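Local coordinates for protein leucine aminopeptidase 2, chloroplastic (Streptomyces sp. BC16019, PDB 5LHJ) that acts as a manganese-binding aminopeptidase of the M17 family in the maturation of the ribosomally made peptide bottromycin, at residues L224-V230 with V348-V353; H331-T337 with F447-F451. All blocks are in the same frame, centred on the assembly; numbering follows the deposited sequence. Where two conformers were deposited one is given.

Contact 1: L224-V230 with V348-V353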
ATOM      1  N   LEU A 224      -1.306  21.567 -32.355  1.00 19.31           N
ATOM      2  CA  LEU A 224      -1.975  20.904 -31.221  1.00 18.67           C
ATOM      3  C   LEU A 224      -0.901  20.168 -30.413  1.00 18.36           C
ATOM      4  O   LEU A 224      -0.779  18.939 -30.464  1.00 18.26           O
ATOM      5  CB  LEU A 224      -3.072  19.950 -31.717  1.00 18.52           C
ATOM      6  CG  LEU A 224      -4.140  20.570 -32.637  1.00 18.40           C
ATOM      7  CD1 LEU A 224      -5.148  19.540 -33.111  1.00 18.29           C
ATOM      8  CD2 LEU A 224      -4.853  21.731 -31.971  1.00 18.58           C
ATOM      9  N   THR A 225      -0.133  20.955 -29.661  1.00 18.18           N
ATOM     10  CA  THR A 225       1.089  20.494 -29.000  0.61 18.26           C
ATOM     11  C   THR A 225       0.820  19.452 -27.933  1.00 17.83           C
ATOM     12  O   THR A 225       1.596  18.521 -27.762  1.00 17.82           O
ATOM     13  CB  THR A 225       1.840  21.662 -28.330  0.61 18.62           C
ATOM     14  OG1 THR A 225       1.860  22.789 -29.216  0.61 19.10           O
ATOM     15  CG2 THR A 225       3.262  21.259 -27.978  0.61 18.83           C
ATOM     16  N   GLY A 226      -0.276  19.633 -27.204  1.00 17.50           N
ATOM     17  CA  GLY A 226      -0.644  18.692 -26.148  1.00 17.24           C
ATOM     18  C   GLY A 226      -0.920  17.307 -26.709  1.00 17.19           C
ATOM     19  O   GLY A 226      -0.413  16.306 -26.204  1.00 17.35           O
ATOM     20  N   LEU A 227      -1.704  17.255 -27.784  1.00 17.16           N
ATOM     21  CA  LEU A 227      -2.015  15.994 -28.460  1.00 17.17           C
ATOM     22  C   LEU A 227      -0.751  15.265 -28.939  1.00 17.62           C
ATOM     23  O   LEU A 227      -0.589  14.071 -28.681  1.00 17.37           O
ATOM     24  CB  LEU A 227      -2.961  16.249 -29.644  1.00 17.24           C
ATOM     25  CG  LEU A 227      -3.256  15.061 -30.571  1.00 17.36           C
ATOM     26  CD1 LEU A 227      -3.919  13.912 -29.833  1.00 17.22           C
ATOM     27  CD2 LEU A 227      -4.141  15.544 -31.711  1.00 17.45           C
ATOM     28  N   THR A 228       0.131  15.974 -29.640  1.00 18.81           N
ATOM     29  CA  THR A 228       1.362  15.353 -30.161  1.00 19.75           C
ATOM     30  C   THR A 228       2.326  14.930 -29.022  1.00 19.00           C
ATOM     31  O   THR A 228       2.910  13.860 -29.100  1.00 19.07           O
ATOM     32  CB  THR A 228       2.040  16.218 -31.238  1.00 21.36           C
ATOM     33  OG1 THR A 228       2.264  17.522 -30.748  1.00 23.24           O
ATOM     34  CG2 THR A 228       1.156  16.339 -32.430  1.00 21.80           C
ATOM     35  N   ALA A 229       2.422  15.711 -27.941  1.00 18.34           N
ATOM     36  CA  ALA A 229       3.273  15.335 -26.783  1.00 18.17           C
ATOM     37  C   ALA A 229       2.782  14.091 -26.050  1.00 17.76           C
ATOM     38  O   ALA A 229       3.567  13.171 -25.747  1.00 17.61           O
ATOM     39  CB  ALA A 229       3.385  16.498 -25.803  1.00 18.26           C
ATOM     40  N   VAL A 230       1.485  14.078 -25.748  1.00 17.17           N
ATOM     41  CA  VAL A 230       0.868  12.955 -25.045  1.00 17.14           C
ATOM     42  C   VAL A 230       0.942  11.686 -25.900  1.00 17.27           C
ATOM     43  O   VAL A 230       1.249  10.624 -25.394  1.00 17.08           O
ATOM     44  CB  VAL A 230      -0.585  13.281 -24.651  1.00 17.05           C
ATOM     45  CG1 VAL A 230      -1.370  12.024 -24.274  1.00 17.21           C
ATOM     46  CG2 VAL A 230      -0.592  14.299 -23.513  1.00 17.25           C
ATOM     47  N   VAL A 348      -4.496  18.100 -21.069  1.00 15.95           N
ATOM     48  CA  VAL A 348      -3.379  18.590 -21.879  1.00 16.27           C
ATOM     49  C   VAL A 348      -3.687  18.432 -23.381  1.00 16.54           C
ATOM     50  O   VAL A 348      -3.391  19.321 -24.167  1.00 16.65           O
ATOM     51  CB  VAL A 348      -2.058  17.868 -21.475  1.00 16.69           C
ATOM     52  CG1 VAL A 348      -0.901  18.237 -22.394  1.00 17.05           C
ATOM     53  CG2 VAL A 348      -1.709  18.172 -20.026  1.00 16.90           C
ATOM     54  N   VAL A 349      -4.294  17.314 -23.752  1.00 16.61           N
ATOM     55  CA  VAL A 349      -4.726  17.060 -25.125  1.00 17.11           C
ATOM     56  C   VAL A 349      -5.853  18.037 -25.543  1.00 16.68           C
ATOM     57  O   VAL A 349      -5.827  18.615 -26.637  1.00 17.18           O
ATOM     58  CB  VAL A 349      -5.191  15.595 -25.285  1.00 17.41           C
ATOM     59  CG1 VAL A 349      -5.845  15.371 -26.627  1.00 18.14           C
ATOM     60  CG2 VAL A 349      -4.026  14.619 -25.093  1.00 17.75           C
ATOM     61  N   LEU A 350      -6.844  18.213 -24.678  1.00 16.16           N
ATOM     62  CA  LEU A 350      -7.981  19.080 -24.968  1.00 16.00           C
ATOM     63  C   LEU A 350      -7.621  20.560 -25.095  1.00 15.88           C
ATOM     64  O   LEU A 350      -8.270  21.274 -25.855  1.00 15.49           O
ATOM     65  CB  LEU A 350      -9.061  18.925 -23.894  1.00 16.30           C
ATOM     66  CG  LEU A 350      -9.760  17.564 -23.818  1.00 16.68           C
ATOM     67  CD1 LEU A 350     -10.603  17.435 -22.545  1.00 17.07           C
ATOM     68  CD2 LEU A 350     -10.603  17.358 -25.039  1.00 16.80           C
ATOM     69  N   ALA A 351      -6.612  21.012 -24.342  1.00 15.91           N
ATOM     70  CA  ALA A 351      -6.249  22.440 -24.251  1.00 16.10           C
ATOM     71  C   ALA A 351      -6.160  23.123 -25.612  1.00 16.46           C
ATOM     72  O   ALA A 351      -6.879  24.085 -25.895  1.00 16.48           O
ATOM     73  CB  ALA A 351      -4.935  22.595 -23.501  1.00 16.35           C
ATOM     74  N   ASP A 352      -5.321  22.590 -26.489  1.00 16.54           N
ATOM     75  CA  ASP A 352      -5.084  23.246 -27.789  1.00 17.11           C
ATOM     76  C   ASP A 352      -6.299  23.144 -28.696  1.00 16.90           C
ATOM     77  O   ASP A 352      -6.558  24.037 -29.498  1.00 16.99           O
ATOM     78  CB  ASP A 352      -3.867  22.643 -28.482  1.00 17.39           C
ATOM     79  CG  ASP A 352      -2.673  22.607 -27.578  1.00 17.94           C
ATOM     80  OD1 ASP A 352      -1.976  23.635 -27.510  1.00 19.17           O
ATOM     81  OD2 ASP A 352      -2.451  21.588 -26.868  1.00 17.69           O
ATOM     82  N   VAL A 353      -7.071  22.068 -28.551  1.00 16.49           N
ATOM     83  CA  VAL A 353      -8.287  21.916 -29.352  1.00 16.50           C
ATOM     84  C   VAL A 353      -9.333  22.963 -28.940  1.00 16.50           C
ATOM     85  O   VAL A 353     -10.023  23.515 -29.789  1.00 16.36           O
ATOM     86  CB  VAL A 353      -8.853  20.484 -29.267  1.00 16.39           C
ATOM     87  CG1 VAL A 353     -10.130  20.355 -30.089  1.00 16.39           C
ATOM     88  CG2 VAL A 353      -7.795  19.483 -29.725  1.00 16.35           C
TER
HETATM   89  O   HOH W   1      -3.561  19.350 -28.138  1.00 17.58           O
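Gly226 and Val348 meet where two nearly antiparallel helices of the M17 catalytic domain, 225-230 and 348-353, come close together: their axes approach to 7.0 Å at 151°. This is close helix packing through a glycine. Having no side chain, Gly226 brings its CA to 3.4 Å from Val348 O, and the C-H points almost straight at that oxygen, which is buried without a conventional partner. Beside this point the packing stays tight. Val349 lays CG2 against the branch of Val230, 3.7 Å from its CB, the two side chains crossing at about a right angle, and Val230 in turn lies about 4 Å, side chain to side chain, from the manganese ligand Glu345. Leu224 is equally close, its CD2 3.7 Å from Asp352 CB as the two side chains slide past each other in opposite directions. The looser side is at Thr225, partly exposed and little covered by the other helix.

Asp352 gathers the polar contacts at the first turn of helix 225-231. Its chi1 of -51° carries the carboxylate toward that turn, where OD2 accepts from Gly226 N, 2.9 Å away and well above the carboxylate plane, as well as from His331 ND1 and water 1; OD1 accepts from Leu332 N. The water also receives the N-H of Leu227 and donates to Val349 O, each bond 2.8 Å long.

Contact 2: H331-T337 with F447-F451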
ATOM      1  N   HIS A 331       1.507  25.632 -25.614  1.00 19.13           N
ATOM      2  CA  HIS A 331       0.237  25.428 -26.302  1.00 18.95           C
ATOM      3  C   HIS A 331       0.050  26.380 -27.477  1.00 19.36           C
ATOM      4  O   HIS A 331       0.845  27.318 -27.680  1.00 19.35           O
ATOM      5  CB  HIS A 331      -0.926  25.580 -25.312  1.00 18.63           C
ATOM      6  CG  HIS A 331      -0.969  24.506 -24.272  1.00 18.07           C
ATOM      7  ND1 HIS A 331      -1.407  23.225 -24.535  1.00 17.84           N
ATOM      8  CD2 HIS A 331      -0.638  24.526 -22.961  1.00 18.03           C
ATOM      9  CE1 HIS A 331      -1.339  22.503 -23.430  1.00 17.83           C
ATOM     10  NE2 HIS A 331      -0.872  23.268 -22.464  1.00 17.79           N
ATOM     11  N   LEU A 332      -1.020  26.135 -28.232  1.00 19.36           N
ATOM     12  CA  LEU A 332      -1.403  26.949 -29.404  1.00 19.99           C
ATOM     13  C   LEU A 332      -1.641  28.440 -29.096  1.00 20.24           C
ATOM     14  O   LEU A 332      -1.443  29.285 -29.983  1.00 20.99           O
ATOM     15  CB  LEU A 332      -2.664  26.335 -30.044  1.00 20.05           C
ATOM     16  CG  LEU A 332      -3.239  26.940 -31.335  1.00 20.37           C
ATOM     17  CD1 LEU A 332      -2.211  26.885 -32.441  1.00 20.53           C
ATOM     18  CD2 LEU A 332      -4.479  26.157 -31.750  1.00 20.25           C
ATOM     19  N   ASP A 333      -2.058  28.763 -27.871  1.00 19.61           N
ATOM     20  CA  ASP A 333      -2.244  30.151 -27.430  1.00 20.04           C
ATOM     21  C   ASP A 333      -0.978  30.789 -26.823  1.00 20.08           C
ATOM     22  O   ASP A 333      -1.044  31.906 -26.316  1.00 20.58           O
ATOM     23  CB  ASP A 333      -3.426  30.289 -26.453  1.00 20.04           C
ATOM     24  CG  ASP A 333      -3.193  29.593 -25.101  1.00 19.68           C
ATOM     25  OD1 ASP A 333      -2.156  28.943 -24.897  1.00 19.56           O
ATOM     26  OD2 ASP A 333      -4.091  29.699 -24.244  1.00 20.29           O
ATOM     27  N   GLY A 334       0.149  30.084 -26.878  1.00 19.86           N
ATOM     28  CA  GLY A 334       1.413  30.567 -26.331  1.00 20.26           C
ATOM     29  C   GLY A 334       1.642  30.317 -24.851  1.00 19.87           C
ATOM     30  O   GLY A 334       2.756  30.562 -24.360  1.00 20.84           O
ATOM     31  N   THR A 335       0.631  29.825 -24.126  1.00 19.13           N
ATOM     32  CA  THR A 335       0.783  29.553 -22.693  1.00 18.56           C
ATOM     33  C   THR A 335       1.394  28.176 -22.480  1.00 18.12           C
ATOM     34  O   THR A 335       1.415  27.346 -23.385  1.00 17.78           O
ATOM     35  CB  THR A 335      -0.546  29.662 -21.910  1.00 18.81           C
ATOM     36  OG1 THR A 335      -1.455  28.611 -22.283  1.00 18.69           O
ATOM     37  CG2 THR A 335      -1.195  30.994 -22.142  1.00 19.20           C
ATOM     38  N   THR A 336       1.886  27.941 -21.267  1.00 17.45           N
ATOM     39  CA  THR A 336       2.673  26.751 -20.975  1.00 17.28           C
ATOM     40  C   THR A 336       2.074  25.917 -19.850  1.00 16.93           C
ATOM     41  O   THR A 336       1.524  26.448 -18.884  1.00 17.35           O
ATOM     42  CB  THR A 336       4.129  27.095 -20.629  1.00 17.31           C
ATOM     43  OG1 THR A 336       4.159  27.981 -19.501  1.00 17.49           O
ATOM     44  CG2 THR A 336       4.814  27.738 -21.811  1.00 17.69           C
ATOM     45  N   THR A 337       2.219  24.604 -19.980  1.00 16.56           N
ATOM     46  CA  THR A 337       1.801  23.658 -18.948  1.00 16.44           C
ATOM     47  C   THR A 337       2.947  22.748 -18.573  1.00 16.40           C
ATOM     48  O   THR A 337       3.593  22.165 -19.444  1.00 16.85           O
ATOM     49  CB  THR A 337       0.632  22.788 -19.437  1.00 16.34           C
ATOM     50  OG1 THR A 337      -0.492  23.620 -19.747  1.00 16.62           O
ATOM     51  CG2 THR A 337       0.220  21.744 -18.412  1.00 16.49           C
ATOM     52  N   PHE A 447      -8.639  24.414 -15.435  1.00 15.34           N
ATOM     53  CA  PHE A 447      -7.561  24.239 -16.411  1.00 15.43           C
ATOM     54  C   PHE A 447      -8.099  24.425 -17.834  1.00 15.67           C
ATOM     55  O   PHE A 447      -7.540  25.222 -18.619  1.00 15.84           O
ATOM     56  CB  PHE A 447      -6.913  22.847 -16.197  1.00 15.15           C
ATOM     57  CG  PHE A 447      -5.761  22.533 -17.100  1.00 14.97           C
ATOM     58  CD1 PHE A 447      -5.961  22.227 -18.454  1.00 14.88           C
ATOM     59  CD2 PHE A 447      -4.465  22.480 -16.596  1.00 14.89           C
ATOM     60  CE1 PHE A 447      -4.893  21.914 -19.285  1.00 14.95           C
ATOM     61  CE2 PHE A 447      -3.397  22.148 -17.424  1.00 14.94           C
ATOM     62  CZ  PHE A 447      -3.611  21.877 -18.771  1.00 14.81           C
ATOM     63  N   LEU A 448      -9.162  23.698 -18.174  1.00 15.62           N
ATOM     64  CA  LEU A 448      -9.762  23.791 -19.514  1.00 16.11           C
ATOM     65  C   LEU A 448     -10.305  25.187 -19.806  1.00 16.24           C
ATOM     66  O   LEU A 448     -10.184  25.691 -20.925  1.00 15.87           O
ATOM     67  CB  LEU A 448     -10.889  22.773 -19.682  1.00 16.29           C
ATOM     68  CG  LEU A 448     -10.522  21.288 -19.608  1.00 16.58           C
ATOM     69  CD1 LEU A 448     -11.796  20.458 -19.722  1.00 16.95           C
ATOM     70  CD2 LEU A 448      -9.528  20.879 -20.677  1.00 16.85           C
ATOM     71  N   GLN A 449     -10.905  25.808 -18.793  1.00 16.72           N
ATOM     72  CA  GLN A 449     -11.482  27.141 -18.946  1.00 17.87           C
ATOM     73  C   GLN A 449     -10.466  28.156 -19.489  1.00 18.54           C
ATOM     74  O   GLN A 449     -10.845  29.016 -20.283  1.00 18.51           O
ATOM     75  CB  GLN A 449     -12.064  27.637 -17.623  1.00 18.18           C
ATOM     76  CG  GLN A 449     -12.858  28.934 -17.743  1.00 18.85           C
ATOM     77  CD  GLN A 449     -13.500  29.349 -16.429  1.00 19.06           C
ATOM     78  OE1 GLN A 449     -13.021  29.000 -15.351  1.00 19.28           O
ATOM     79  NE2 GLN A 449     -14.590  30.111 -16.519  1.00 19.83           N
ATOM     80  N   ASP A 450      -9.201  28.031 -19.067  1.00 19.29           N
ATOM     81  CA  ASP A 450      -8.097  28.922 -19.498  1.00 20.63           C
ATOM     82  C   ASP A 450      -7.961  28.985 -21.038  1.00 20.03           C
ATOM     83  O   ASP A 450      -7.472  29.975 -21.590  1.00 20.04           O
ATOM     84  CB  ASP A 450      -6.720  28.416 -18.998  1.00 22.04           C
ATOM     85  CG  ASP A 450      -6.493  28.519 -17.479  1.00 24.14           C
ATOM     86  OD1 ASP A 450      -7.228  29.185 -16.724  1.00 25.00           O
ATOM     87  OD2 ASP A 450      -5.494  27.880 -17.042  1.00 26.08           O
ATOM     88  N   PHE A 451      -8.348  27.917 -21.727  1.00 18.68           N
ATOM     89  CA  PHE A 451      -8.098  27.799 -23.166  1.00 18.54           C
ATOM     90  C   PHE A 451      -9.279  28.207 -24.039  1.00 18.93           C
ATOM     91  O   PHE A 451      -9.160  28.200 -25.253  1.00 19.42           O
ATOM     92  CB  PHE A 451      -7.655  26.372 -23.467  1.00 17.76           C
ATOM     93  CG  PHE A 451      -6.376  26.018 -22.788  1.00 17.37           C
ATOM     94  CD1 PHE A 451      -5.161  26.410 -23.332  1.00 17.33           C
ATOM     95  CD2 PHE A 451      -6.376  25.344 -21.572  1.00 17.05           C
ATOM     96  CE1 PHE A 451      -3.962  26.098 -22.695  1.00 17.27           C
ATOM     97  CE2 PHE A 451      -5.185  25.048 -20.920  1.00 17.05           C
ATOM     98  CZ  PHE A 451      -3.978  25.414 -21.485  1.00 17.26           C
TER
HETATM   99  O   HOH W   2      -4.519  30.051 -21.669  1.00 21.07           O
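Phe451 drives the edge of its ring into the face of His331, a T-shaped (edge-to-face) pair with centroids 4.8 Å apart and planes at 67°. CE1 does most of the touching: it lies over the imidazole, offset toward the rim, and also comes to 3.6 Å from Thr335 OG1. Asp333 reaches the same ring from another direction, with OD2 3.6 Å from Phe451 CD1. Farther along, Thr337 and Phe447 approach from opposite directions, and the methyl CG2 of Thr337 sits in the plane of the Phe447 ring, 3.8 Å from its CE2.

What positions this first shell is the hairpin connection between strands 328-330 and 336-338, which holds a type I turn from His331 to Gly334. Asp333 tucks its CG between its own backbone N and carbonyl carbon (chi1 67°), bringing OD1 back to accept from both Thr335 N and Thr335 OG1; the backbone bond makes an Asx turn. The imidazole is steadied by a 2.8 Å hydrogen bond between His331 NE2 and Thr337 OG1, in plane at the ring edge. Water 2 donates to Asp333 OD2 and to Asp450 O, bridging the segments. Farther out, Arg431 bonds to Thr335 OG1 and forms a salt bridge with Asp450, which also pairs with Arg421; Thr336 OG1 bonds to Tyr145 O of a neighbouring subunit.

An alanine in place of Asp333 would probably cost the Asx turn and the water bridge to Asp450 O, leaving the Thr335 side chain less firmly fixed. Between the two segments themselves the contact rests on ring packing and a water bridge, with Arg431 tying both sides from outside; a C-H at Phe451 CD1 close to a carboxylate oxygen is probably mildly favourable.

How the contacts relate
The two contacts illustrate how neighbouring interfaces can share one helix. Their centres lie 10 Å apart on the same side of the chain's centre, inside the M17 catalytic domain, and their segments alternate in sequence: 224-230, 331-337, 348-353, 447-451. Strand 336-338 is followed by helix 345-358, and the hairpin turn of contact 2 packs back on that helix. Besides the bonds of Asp352 to the turn, Ala351 touches both segments of contact 2, its CB 3.6 Å from His331 CE1 and its O 3.4 Å from Phe451 CB. Both contacts pack against helix 345-358, whose first residue is the manganese ligand Glu345, about 10 Å from the Phe447 side chain.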